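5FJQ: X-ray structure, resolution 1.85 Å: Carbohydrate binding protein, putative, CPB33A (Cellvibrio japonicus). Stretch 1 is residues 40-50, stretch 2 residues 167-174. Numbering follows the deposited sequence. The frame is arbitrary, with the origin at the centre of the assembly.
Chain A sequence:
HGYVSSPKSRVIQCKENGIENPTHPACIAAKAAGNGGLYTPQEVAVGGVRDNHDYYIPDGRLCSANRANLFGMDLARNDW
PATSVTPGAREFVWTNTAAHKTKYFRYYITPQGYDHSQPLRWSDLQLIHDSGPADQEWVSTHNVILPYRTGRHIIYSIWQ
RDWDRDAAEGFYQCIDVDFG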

# COMPACT_ATOMS: atom_id res chain seq x y z
N THR A 40 5.76 1.17 -12.62
CA THR A 40 5.08 2.47 -12.37
C THR A 40 4.39 2.42 -10.99
O THR A 40 3.17 2.56 -10.87
CB THR A 40 4.04 2.84 -13.46
OG1 THR A 40 3.10 1.81 -13.54
CG2 THR A 40 4.63 3.06 -14.83
N PRO A 41 5.18 2.16 -9.93
CA PRO A 41 4.75 2.05 -8.53
C PRO A 41 3.94 3.26 -8.01
O PRO A 41 3.11 3.10 -7.09
CB PRO A 41 6.07 1.91 -7.79
CG PRO A 41 7.08 2.60 -8.67
CD PRO A 41 6.65 2.09 -10.04
N GLN A 42 4.15 4.41 -8.64
CA GLN A 42 3.51 5.70 -8.29
C GLN A 42 2.04 5.83 -8.78
O GLN A 42 1.34 6.82 -8.47
CB GLN A 42 4.36 6.85 -8.84
CG GLN A 42 4.31 7.04 -10.36
CD GLN A 42 5.32 6.14 -11.12
OE1 GLN A 42 5.82 5.12 -10.60
NE2 GLN A 42 5.64 6.54 -12.35
N GLU A 43 1.61 4.83 -9.55
CA GLU A 43 0.39 4.81 -10.26
C GLU A 43 -0.59 3.72 -9.81
O GLU A 43 -1.32 3.18 -10.64
CB GLU A 43 0.78 4.48 -11.65
CG GLU A 43 -0.01 5.12 -12.70
CD GLU A 43 0.83 5.21 -13.95
OE1 GLU A 43 1.72 6.11 -13.98
OE2 GLU A 43 0.65 4.35 -14.83
N VAL A 44 -0.58 3.34 -8.55
CA VAL A 44 -1.53 2.32 -8.13
C VAL A 44 -2.73 3.16 -7.77
O VAL A 44 -2.95 3.52 -6.59
CB VAL A 44 -0.95 1.40 -6.99
CG1 VAL A 44 -1.93 0.36 -6.54
CG2 VAL A 44 0.35 0.72 -7.39
N ALA A 45 -3.51 3.51 -8.80
CA ALA A 45 -4.36 4.73 -8.76
C ALA A 45 -5.78 4.43 -9.15
O ALA A 45 -6.01 3.56 -9.97
CB ALA A 45 -3.81 5.81 -9.70
N VAL A 46 -6.72 5.19 -8.61
CA VAL A 46 -8.12 5.09 -9.06
C VAL A 46 -8.61 6.49 -9.31
O VAL A 46 -8.62 7.30 -8.40
CB VAL A 46 -9.03 4.36 -8.06
CG1 VAL A 46 -10.47 4.37 -8.50
CG2 VAL A 46 -8.66 2.89 -7.90
N GLY A 47 -9.04 6.80 -10.54
CA GLY A 47 -9.60 8.13 -10.81
C GLY A 47 -11.06 8.24 -10.35
O GLY A 47 -11.79 7.26 -10.36
N GLY A 48 -11.47 9.43 -9.94
CA GLY A 48 -12.84 9.71 -9.53
C GLY A 48 -13.17 9.44 -8.07
O GLY A 48 -14.31 9.65 -7.67
N VAL A 49 -12.21 8.96 -7.28
CA VAL A 49 -12.55 8.49 -5.93
C VAL A 49 -12.64 9.67 -4.97
O VAL A 49 -11.81 10.57 -5.01
CB VAL A 49 -11.58 7.44 -5.40
CG1 VAL A 49 -12.14 6.82 -4.12
CG2 VAL A 49 -11.36 6.32 -6.39
N ARG A 50 -13.68 9.70 -4.14
CA ARG A 50 -13.94 10.78 -3.20
C ARG A 50 -14.26 10.15 -1.84
O ARG A 50 -15.47 9.98 -1.47
CB ARG A 50 -15.07 11.70 -3.71
CG ARG A 50 -14.86 12.30 -5.12
CD ARG A 50 -15.69 13.53 -5.37
NE ARG A 50 -17.07 13.13 -5.66
CZ ARG A 50 -18.04 13.07 -4.76
NH1 ARG A 50 -17.86 13.42 -3.47
NH2 ARG A 50 -19.25 12.69 -5.15
N ALA A 167 -8.48 17.52 -7.59
CA ALA A 167 -9.10 16.46 -8.38
C ALA A 167 -9.32 15.24 -7.48
O ALA A 167 -8.62 15.08 -6.44
CB ALA A 167 -8.26 16.06 -9.59
N ALA A 168 -10.30 14.42 -7.87
CA ALA A 168 -10.67 13.20 -7.15
C ALA A 168 -9.77 12.09 -7.67
O ALA A 168 -9.70 11.82 -8.85
CB ALA A 168 -12.13 12.86 -7.40
N GLU A 169 -9.01 11.47 -6.81
CA GLU A 169 -8.16 10.36 -7.23
C GLU A 169 -7.62 9.76 -5.95
O GLU A 169 -7.47 10.46 -4.91
CB GLU A 169 -7.01 10.83 -8.16
CG GLU A 169 -6.29 9.73 -8.91
CD GLU A 169 -5.18 10.28 -9.83
OE1 GLU A 169 -4.72 11.39 -9.56
OE2 GLU A 169 -4.81 9.65 -10.85
N GLY A 170 -7.38 8.45 -6.03
CA GLY A 170 -6.88 7.66 -4.89
C GLY A 170 -5.60 6.95 -5.31
O GLY A 170 -5.49 6.50 -6.48
N PHE A 171 -4.63 6.88 -4.39
CA PHE A 171 -3.44 6.02 -4.53
C PHE A 171 -3.32 5.03 -3.36
O PHE A 171 -3.53 5.40 -2.16
CB PHE A 171 -2.13 6.87 -4.64
CG PHE A 171 -2.19 7.87 -5.73
CD1 PHE A 171 -1.83 7.50 -7.06
CD2 PHE A 171 -2.73 9.12 -5.49
CE1 PHE A 171 -1.95 8.41 -8.11
CE2 PHE A 171 -2.89 10.03 -6.56
CZ PHE A 171 -2.48 9.69 -7.86
N TYR A 172 -2.93 3.80 -3.70
CA TYR A 172 -3.07 2.69 -2.78
C TYR A 172 -1.80 1.86 -2.63
O TYR A 172 -1.29 1.35 -3.63
CB TYR A 172 -4.29 1.80 -3.12
CG TYR A 172 -5.52 2.63 -3.32
CD1 TYR A 172 -5.84 3.17 -4.59
CD2 TYR A 172 -6.40 2.86 -2.26
CE1 TYR A 172 -6.96 3.97 -4.75
CE2 TYR A 172 -7.54 3.63 -2.43
CZ TYR A 172 -7.81 4.17 -3.69
OH TYR A 172 -8.90 4.95 -3.87
N GLN A 173 -1.31 1.73 -1.39
CA GLN A 173 -0.12 0.98 -1.15
C GLN A 173 -0.16 0.02 -0.01
O GLN A 173 -0.13 0.46 1.16
CB GLN A 173 1.07 1.92 -0.84
CG GLN A 173 1.41 2.94 -1.89
CD GLN A 173 2.34 2.35 -2.89
OE1 GLN A 173 3.46 2.07 -2.56
NE2 GLN A 173 1.86 2.09 -4.12
N CYS A 174 -0.08 -1.26 -0.37
CA CYS A 174 0.15 -2.36 0.55
C CYS A 174 1.61 -2.46 0.89
O CYS A 174 2.43 -2.47 -0.02
CB CYS A 174 -0.24 -3.67 -0.07
SG CYS A 174 -2.07 -3.95 -0.16

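Strand 45-47 runs antiparallel to strand 169-174, and the contact buries 579 Å² over both sides. Tyr-172, Val-44 and Ala-168 contribute most. Tyr-172 fixes one end through its backbone, Tyr-172 N donating to Val-44 O at 2.9 Å, while its m rotamer (chi1 -49°) brings the ring along the valines: Val-46 CG2 lies 3.7 Å from Tyr-172 CE1, and Val-49 CG1 3.7 Å from Tyr-172 OH. A large, mostly apolar ring suits this place, and its hydroxyl is hydrogen-bonded elsewhere in the structure. Gly-170 leaves space for that hydroxyl; a CB there would lie 2.0 Å from Tyr-172 OH. Gly-170 and Val-46 form the hydrogen-bonded pair of the ladder, Val-46 N to Gly-170 O (2.8 Å) and Gly-170 N to Val-46 O (2.9 Å). Val-44 O also receives a CA-H...O contact from Phe-171 CA at 3.3 Å, and Val-44 CG2 approaches Gln-173 NE2 at 3.9 Å. On the sheet face shared by Ala-45 and Phe-171, the small Ala-45 CB packs 3.6 Å from Phe-171 CE1. At the far end, Ala-168 O accepts from Gly-48 N at 3.2 Å, where phi 87° favours glycine. The compact Ala-168 CB points toward stretch 1, 3.3 Å from Val-49 O and 3.6 Å from Arg-50 CG.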